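Local coordinates for virulence associated protein VapB (Rhodococcus equi, PDB 4CV7) that is of unknown molecular function but is a plasmid-encoded virulence-associated protein, with its C-terminal part folded as an eight-stranded antiparallel beta-barrel, at residues 77-80 with 84-87; 9-14 with 20-25. All blocks are in the same frame, centred on the assembly; numbering follows the deposited sequence.

Contact 1: residues 77-80 with 84-87; sequences NFFD and GFLG
F79 and F85 form an antiparallel non-hydrogen-bonded pair, with F79 CA 4.7 Å from F85 CA, and the short strands 77-79 and 85-87 splay to 130° between their directions. F78 holds the next bonds. Its O accepts from L86 N at 2.9 Å in a nearly straight bond, and its N gives to G87 O. F78 therefore faces two residues, L86 and G87, instead of one. This is a beta bulge. G87 takes a positive phi, a backbone angle that would jam a side chain against the carbonyl of L86.

F79 and F85 point their side chains to one face of the sheet. The two side chains cross at a slant, and F79 CE1 comes 4.0 Å from F85 CD1, at the edge of the F85 ring. With CG set opposite the backbone N (chi1 175°), the F85 ring runs forward along its own strand, and one face lies over G87 N.

The two strands form the hairpin 74-79/85-91 of the Greek-key barrel, and D80 ties its loop. D80 N bonds to G84 O at 2.9 Å. In return D80 OD1 takes G84 N at 2.8 Å, from above the carboxylate plane. The same oxygen accepts S82 N, an Asx turn, so two N-H groups hold the carboxylate across the loop. D80 CG sits between its backbone N and carbonyl carbon (chi1 71°), which folds the carboxylate back to the loop.

L86 leans toward the other strand. Its CD1 touches D80 N at 3.7 Å and also F79 C. F78 lies on the face away from F79 and F85, with G87 O at its ring edge, 3.6 Å from F78 CD2. Its buried ring meets F31 edge-to-face and also packs on W107 and on L58 of helix 55-61.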
ATOM      1  N   ASN A  77       5.707   0.487  -1.280  1.00 11.99           N
ATOM      2  CA  ASN A  77       6.482   1.649  -0.747  1.00 12.07           C
ATOM      3  C   ASN A  77       5.612   2.881  -0.760  1.00 11.94           C
ATOM      4  O   ASN A  77       4.867   3.096  -1.733  1.00 11.96           O
ATOM      5  CB  ASN A  77       7.690   1.882  -1.645  1.00 12.35           C
ATOM      6  CG  ASN A  77       8.717   0.772  -1.558  1.00 12.61           C
ATOM      7  OD1 ASN A  77       8.881   0.117  -0.549  1.00 13.54           O
ATOM      8  ND2 ASN A  77       9.427   0.558  -2.670  1.00 13.76           N
ATOM      9  N   PHE A  78       5.796   3.697   0.276  1.00 11.78           N
ATOM     10  CA  PHE A  78       5.059   4.958   0.384  1.00 12.01           C
ATOM     11  C   PHE A  78       5.962   6.131   0.280  1.00 11.53           C
ATOM     12  O   PHE A  78       7.074   6.133   0.844  1.00 11.92           O
ATOM     13  CB  PHE A  78       4.322   5.030   1.732  1.00 12.03           C
ATOM     14  CG  PHE A  78       3.361   3.894   1.951  1.00 12.29           C
ATOM     15  CD1 PHE A  78       2.106   3.966   1.381  1.00 12.62           C
ATOM     16  CD2 PHE A  78       3.692   2.776   2.712  1.00 12.87           C
ATOM     17  CE1 PHE A  78       1.199   2.935   1.558  1.00 13.37           C
ATOM     18  CE2 PHE A  78       2.755   1.763   2.856  1.00 13.32           C
ATOM     19  CZ  PHE A  78       1.521   1.849   2.328  1.00 12.98           C
ATOM     20  N   PHE A  79       5.530   7.164  -0.440  1.00 11.66           N
ATOM     21  CA  PHE A  79       6.327   8.357  -0.714  1.00 12.01           C
ATOM     22  C   PHE A  79       5.602   9.657  -0.484  1.00 11.87           C
ATOM     23  O   PHE A  79       4.369   9.755  -0.577  1.00 12.40           O
ATOM     24  CB  PHE A  79       6.806   8.385  -2.159  1.00 11.95           C
ATOM     25  CG  PHE A  79       7.532   7.108  -2.550  1.00 11.92           C
ATOM     26  CD1 PHE A  79       8.902   6.987  -2.378  1.00 12.25           C
ATOM     27  CD2 PHE A  79       6.899   6.063  -3.152  1.00 12.00           C
ATOM     28  CE1 PHE A  79       9.558   5.810  -2.680  1.00 12.50           C
ATOM     29  CE2 PHE A  79       7.558   4.899  -3.448  1.00 12.03           C
ATOM     30  CZ  PHE A  79       8.896   4.781  -3.292  1.00 11.94           C
ATOM     31  N   ASP A  80       6.380  10.652  -0.076  1.00 12.28           N
ATOM     32  CA  ASP A  80       5.943  12.083  -0.008  1.00 12.97           C
ATOM     33  C   ASP A  80       6.011  12.773  -1.330  1.00 13.61           C
ATOM     34  O   ASP A  80       6.441  12.205  -2.335  1.00 13.33           O
ATOM     35  CB  ASP A  80       6.627  12.841   1.129  1.00 13.34           C
ATOM     36  CG  ASP A  80       8.044  13.098   0.883  1.00 14.19           C
ATOM     37  OD1 ASP A  80       8.483  13.325  -0.258  1.00 14.16           O
ATOM     38  OD2 ASP A  80       8.852  13.231   1.849  1.00 16.51           O
ATOM     39  N   GLY A  84      10.311  11.456  -1.162  1.00 14.85           N
ATOM     40  CA  GLY A  84      10.874  10.880   0.027  1.00 14.77           C
ATOM     41  C   GLY A  84      10.230   9.611   0.407  1.00 13.81           C
ATOM     42  O   GLY A  84       8.974   9.551   0.455  1.00 13.41           O
ATOM     43  N   PHE A  85      10.940   8.542   0.714  1.00 13.78           N
ATOM     44  CA  PHE A  85      10.470   7.263   1.188  1.00 13.21           C
ATOM     45  C   PHE A  85      10.077   7.279   2.602  1.00 13.11           C
ATOM     46  O   PHE A  85      10.872   7.731   3.430  1.00 15.26           O
ATOM     47  CB  PHE A  85      11.585   6.250   0.998  1.00 13.39           C
ATOM     48  CG  PHE A  85      11.302   4.902   1.536  1.00 13.56           C
ATOM     49  CD1 PHE A  85      10.471   4.028   0.833  1.00 13.16           C
ATOM     50  CD2 PHE A  85      11.726   4.544   2.812  1.00 14.18           C
ATOM     51  CE1 PHE A  85      10.199   2.801   1.292  1.00 13.51           C
ATOM     52  CE2 PHE A  85      11.471   3.233   3.278  1.00 14.12           C
ATOM     53  CZ  PHE A  85      10.713   2.411   2.512  1.00 13.63           C
ATOM     54  N   LEU A  86       8.834   6.985   2.933  1.00 12.60           N
ATOM     55  CA  LEU A  86       8.286   7.113   4.232  1.00 12.91           C
ATOM     56  C   LEU A  86       8.120   5.814   4.994  1.00 12.95           C
ATOM     57  O   LEU A  86       7.800   5.800   6.181  1.00 13.99           O
ATOM     58  CB  LEU A  86       6.913   7.795   4.152  1.00 12.70           C
ATOM     59  CG  LEU A  86       6.936   9.228   3.548  1.00 13.24           C
ATOM     60  CD1 LEU A  86       5.519   9.753   3.359  1.00 13.77           C
ATOM     61  CD2 LEU A  86       7.795  10.156   4.387  1.00 14.13           C
ATOM     62  N   GLY A  87       8.224   4.652   4.329  1.00 13.06           N
ATOM     63  CA  GLY A  87       8.021   3.351   4.906  1.00 13.18           C
ATOM     64  C   GLY A  87       7.483   2.414   3.866  1.00 12.97           C
ATOM     65  O   GLY A  87       7.257   2.773   2.738  1.00 12.72           O
TER

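Contact 2: residues 9-14 with 20-25; sequences HGNVIS and KFHVYG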
ATOM      1  N   HIS A   9      -3.083  -5.327   7.518  1.00 17.10           N
ATOM      2  CA  HIS A   9      -3.763  -6.176   6.531  1.00 17.59           C
ATOM      3  C   HIS A   9      -4.399  -5.250   5.542  1.00 17.09           C
ATOM      4  O   HIS A   9      -4.510  -4.025   5.774  1.00 17.75           O
ATOM      5  CB  HIS A   9      -4.778  -7.119   7.160  1.00 20.10           C
ATOM      6  CG  HIS A   9      -5.908  -6.409   7.855  1.00 21.70           C
ATOM      7  ND1 HIS A   9      -5.796  -5.916   9.144  1.00 24.06           N
ATOM      8  CD2 HIS A   9      -7.192  -6.141   7.473  1.00 23.79           C
ATOM      9  CE1 HIS A   9      -6.950  -5.373   9.516  1.00 24.53           C
ATOM     10  NE2 HIS A   9      -7.813  -5.492   8.522  1.00 25.26           N
ATOM     11  N   GLY A  10      -4.781  -5.741   4.410  1.00 17.58           N
ATOM     12  CA  GLY A  10      -5.313  -4.946   3.367  1.00 17.91           C
ATOM     13  C   GLY A  10      -5.984  -5.713   2.273  1.00 17.44           C
ATOM     14  O   GLY A  10      -6.100  -6.923   2.356  1.00 19.03           O
ATOM     15  N   ASN A  11      -6.360  -4.999   1.218  1.00 17.32           N
ATOM     16  CA  ASN A  11      -6.918  -5.683   0.095  1.00 18.13           C
ATOM     17  C   ASN A  11      -6.654  -4.872  -1.184  1.00 17.47           C
ATOM     18  O   ASN A  11      -6.290  -3.682  -1.144  1.00 18.79           O
ATOM     19  CB  ASN A  11      -8.417  -5.968   0.324  1.00 20.49           C
ATOM     20  CG  ASN A  11      -9.249  -4.722   0.660  1.00 22.07           C
ATOM     21  OD1 ASN A  11      -9.270  -3.756  -0.087  1.00 24.47           O
ATOM     22  ND2 ASN A  11      -9.767  -4.666   1.868  1.00 24.80           N
ATOM     23  N   VAL A  12      -6.864  -5.522  -2.311  1.00 16.77           N
ATOM     24  CA  VAL A  12      -6.677  -4.923  -3.614  0.55 16.20           C
ATOM     25  C   VAL A  12      -7.769  -5.415  -4.550  1.00 16.56           C
ATOM     26  O   VAL A  12      -8.072  -6.633  -4.544  1.00 18.48           O
ATOM     27  CB  VAL A  12      -5.281  -5.253  -4.171  0.55 16.95           C
ATOM     28  CG1 VAL A  12      -5.004  -6.758  -4.144  0.55 18.46           C
ATOM     29  CG2 VAL A  12      -5.029  -4.688  -5.549  0.55 17.28           C
ATOM     30  N   ILE A  13      -8.278  -4.508  -5.374  1.00 16.93           N
ATOM     31  CA  ILE A  13      -9.186  -4.897  -6.460  1.00 18.15           C
ATOM     32  C   ILE A  13      -8.531  -4.386  -7.715  1.00 17.81           C
ATOM     33  O   ILE A  13      -8.323  -3.169  -7.835  1.00 19.15           O
ATOM     34  CB  ILE A  13     -10.576  -4.262  -6.269  1.00 21.24           C
ATOM     35  CG1 ILE A  13     -11.095  -4.693  -4.900  1.00 24.62           C
ATOM     36  CG2 ILE A  13     -11.541  -4.692  -7.373  1.00 22.93           C
ATOM     37  CD1 ILE A  13     -12.444  -4.205  -4.507  1.00 29.86           C
ATOM     38  N   SER A  14      -8.242  -5.270  -8.678  1.00 17.08           N
ATOM     39  CA  SER A  14      -7.672  -4.914  -9.952  1.00 17.01           C
ATOM     40  C   SER A  14      -8.665  -5.005 -11.092  1.00 16.76           C
ATOM     41  O   SER A  14      -9.265  -6.085 -11.239  1.00 16.73           O
ATOM     42  CB  SER A  14      -6.494  -5.806 -10.243  1.00 19.05           C
ATOM     43  OG  SER A  14      -5.904  -5.442 -11.526  1.00 21.77           O
ATOM     44  N   LYS A  20      -7.396  -0.576  -6.981  1.00 16.20           N
ATOM     45  CA  LYS A  20      -7.668   0.116  -5.733  1.00 16.10           C
ATOM     46  C   LYS A  20      -7.100  -0.693  -4.578  1.00 15.11           C
ATOM     47  O   LYS A  20      -7.341  -1.881  -4.454  1.00 17.23           O
ATOM     48  CB  LYS A  20      -9.168   0.141  -5.584  1.00 17.64           C
ATOM     49  CG  LYS A  20      -9.560   0.752  -4.235  1.00 19.34           C
ATOM     50  CD  LYS A  20      -9.372   2.214  -4.054  1.00 21.29           C
ATOM     51  CE  LYS A  20     -10.531   3.037  -4.450  1.00 24.76           C
ATOM     52  NZ  LYS A  20     -10.168   4.476  -4.239  1.00 26.03           N
ATOM     53  N   PHE A  21      -6.257  -0.024  -3.765  1.00 15.06           N
ATOM     54  CA  PHE A  21      -5.689  -0.627  -2.605  1.00 15.24           C
ATOM     55  C   PHE A  21      -6.309  -0.025  -1.314  1.00 15.65           C
ATOM     56  O   PHE A  21      -6.512   1.192  -1.262  1.00 16.33           O
ATOM     57  CB  PHE A  21      -4.138  -0.364  -2.530  1.00 16.00           C
ATOM     58  CG  PHE A  21      -3.286  -1.209  -3.416  1.00 16.54           C
ATOM     59  CD1 PHE A  21      -3.293  -1.017  -4.786  1.00 15.83           C
ATOM     60  CD2 PHE A  21      -2.451  -2.202  -2.892  1.00 18.49           C
ATOM     61  CE1 PHE A  21      -2.500  -1.780  -5.633  1.00 16.03           C
ATOM     62  CE2 PHE A  21      -1.663  -2.988  -3.761  1.00 18.79           C
ATOM     63  CZ  PHE A  21      -1.689  -2.736  -5.102  1.00 17.21           C
ATOM     64  N   HIS A  22      -6.494  -0.864  -0.310  1.00 16.94           N
ATOM     65  CA  HIS A  22      -6.780  -0.424   1.083  1.00 18.47           C
ATOM     66  C   HIS A  22      -5.783  -1.107   1.944  1.00 19.29           C
ATOM     67  O   HIS A  22      -5.462  -2.290   1.822  1.00 20.75           O
ATOM     68  CB  HIS A  22      -8.185  -0.768   1.505  1.00 21.68           C
ATOM     69  CG  HIS A  22      -9.185   0.034   0.758  1.00 24.67           C
ATOM     70  ND1 HIS A  22      -9.889  -0.456  -0.302  1.00 29.27           N
ATOM     71  CD2 HIS A  22      -9.622   1.292   0.954  1.00 29.34           C
ATOM     72  CE1 HIS A  22     -10.737   0.474  -0.731  1.00 30.20           C
ATOM     73  NE2 HIS A  22     -10.601   1.535   0.029  1.00 30.18           N
ATOM     74  N   VAL A  23      -5.281  -0.382   2.892  1.00 17.02           N
ATOM     75  CA  VAL A  23      -4.512  -0.959   3.980  1.00 17.06           C
ATOM     76  C   VAL A  23      -5.025  -0.479   5.307  1.00 16.70           C
ATOM     77  O   VAL A  23      -5.242   0.734   5.494  1.00 16.96           O
ATOM     78  CB  VAL A  23      -2.973  -0.595   3.931  1.00 19.14           C
ATOM     79  CG1 VAL A  23      -2.179  -1.185   5.070  1.00 20.31           C
ATOM     80  CG2 VAL A  23      -2.386  -0.994   2.602  1.00 21.12           C
ATOM     81  N   TYR A  24      -5.129  -1.347   6.278  1.00 16.49           N
ATOM     82  CA  TYR A  24      -5.578  -1.006   7.638  1.00 17.73           C
ATOM     83  C   TYR A  24      -4.325  -1.032   8.509  1.00 17.36           C
ATOM     84  O   TYR A  24      -3.721  -2.097   8.716  1.00 19.18           O
ATOM     85  CB  TYR A  24      -6.674  -1.961   8.087  1.00 20.38           C
ATOM     86  CG  TYR A  24      -7.812  -1.898   7.045  1.00 22.40           C
ATOM     87  CD1 TYR A  24      -8.630  -0.787   7.047  1.00 27.87           C
ATOM     88  CD2 TYR A  24      -7.976  -2.810   5.996  1.00 25.15           C
ATOM     89  CE1 TYR A  24      -9.610  -0.597   6.105  1.00 27.82           C
ATOM     90  CE2 TYR A  24      -8.978  -2.572   5.009  1.00 27.78           C
ATOM     91  CZ  TYR A  24      -9.761  -1.482   5.099  1.00 29.99           C
ATOM     92  OH  TYR A  24     -10.764  -1.107   4.247  1.00 37.38           O
ATOM     93  N   GLY A  25      -3.891   0.131   8.948  1.00 16.74           N
ATOM     94  CA  GLY A  25      -2.657   0.281   9.654  1.00 17.54           C
ATOM     95  C   GLY A  25      -2.849   0.534  11.177  1.00 18.26           C
ATOM     96  O   GLY A  25      -3.995   0.651  11.668  1.00 20.58           O
TER
HETATM   97  O   HOH W   1      -9.322  -2.449  -2.323  1.00 25.11           O
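H9 lays one face of its imidazole over Y24 CB, a CH-pi contact 3.9 Å from that carbon to the H9 ring centroid. The methylene lies toward the ring's rim. A chi1 of 62° turns the H9 imidazole over its own backbone and across to the facing strand. The Y24 ring has N11 ND2 at its edge, 3.9 Å from Y24 CE2.

N11 also meets H22, its hydrogen-bonded partner. Their flat groups stand 62° apart, and H22 ND1 makes only a weak bond to N11 OD1 at 3.4 Å. A water bridges the pair: it accepts from H22 ND1 at 2.9 Å and lies within bonding distance of N11 OD1 and K20 O. The nearest atom of the H22 side chain is about 2 Å from a bound cobalt(II) ion, consistent with coordination.

On the other face V12 CG2, in one of two deposited conformers, sits over the F21 ring, 3.9 Å from its centroid. N11/H22 and I13/K20 each exchange two backbone bonds, and Y24 N gives one to H9 O. G10 pairs with V23 at a CA-to-CA distance of 4.1 Å.

This antiparallel hairpin, 4-14/18-25, is part of the barrel wall. K20 bends away to salt bridges with D32 and D34 of strand 29-37. F21 packs inside on F65 and Y67. Strand 9-14 bonds onward to strand 42-52, and strand 20-25 to strand 29-37.

In the fold
Contact 2 comes first along the chain and closes before contact 1 opens. Each joins the two strands of a hairpin, 4-14/18-25 for contact 2 and 74-79/85-91 for contact 1. All four strands belong to one antiparallel sheet of eight strands, closed into a barrel of two Greek-key motifs. Strand 42-52 lies between strands 4-14 and 85-91, and so links the two hairpins. The contacts lie on opposite sides of the chain's centre, their own centres about 17 Å apart. Their nearest atoms are about 5 Å apart and do not touch. Both send phenylalanines, F78 and F21, against F65, so the hairpins share the barrel's interior.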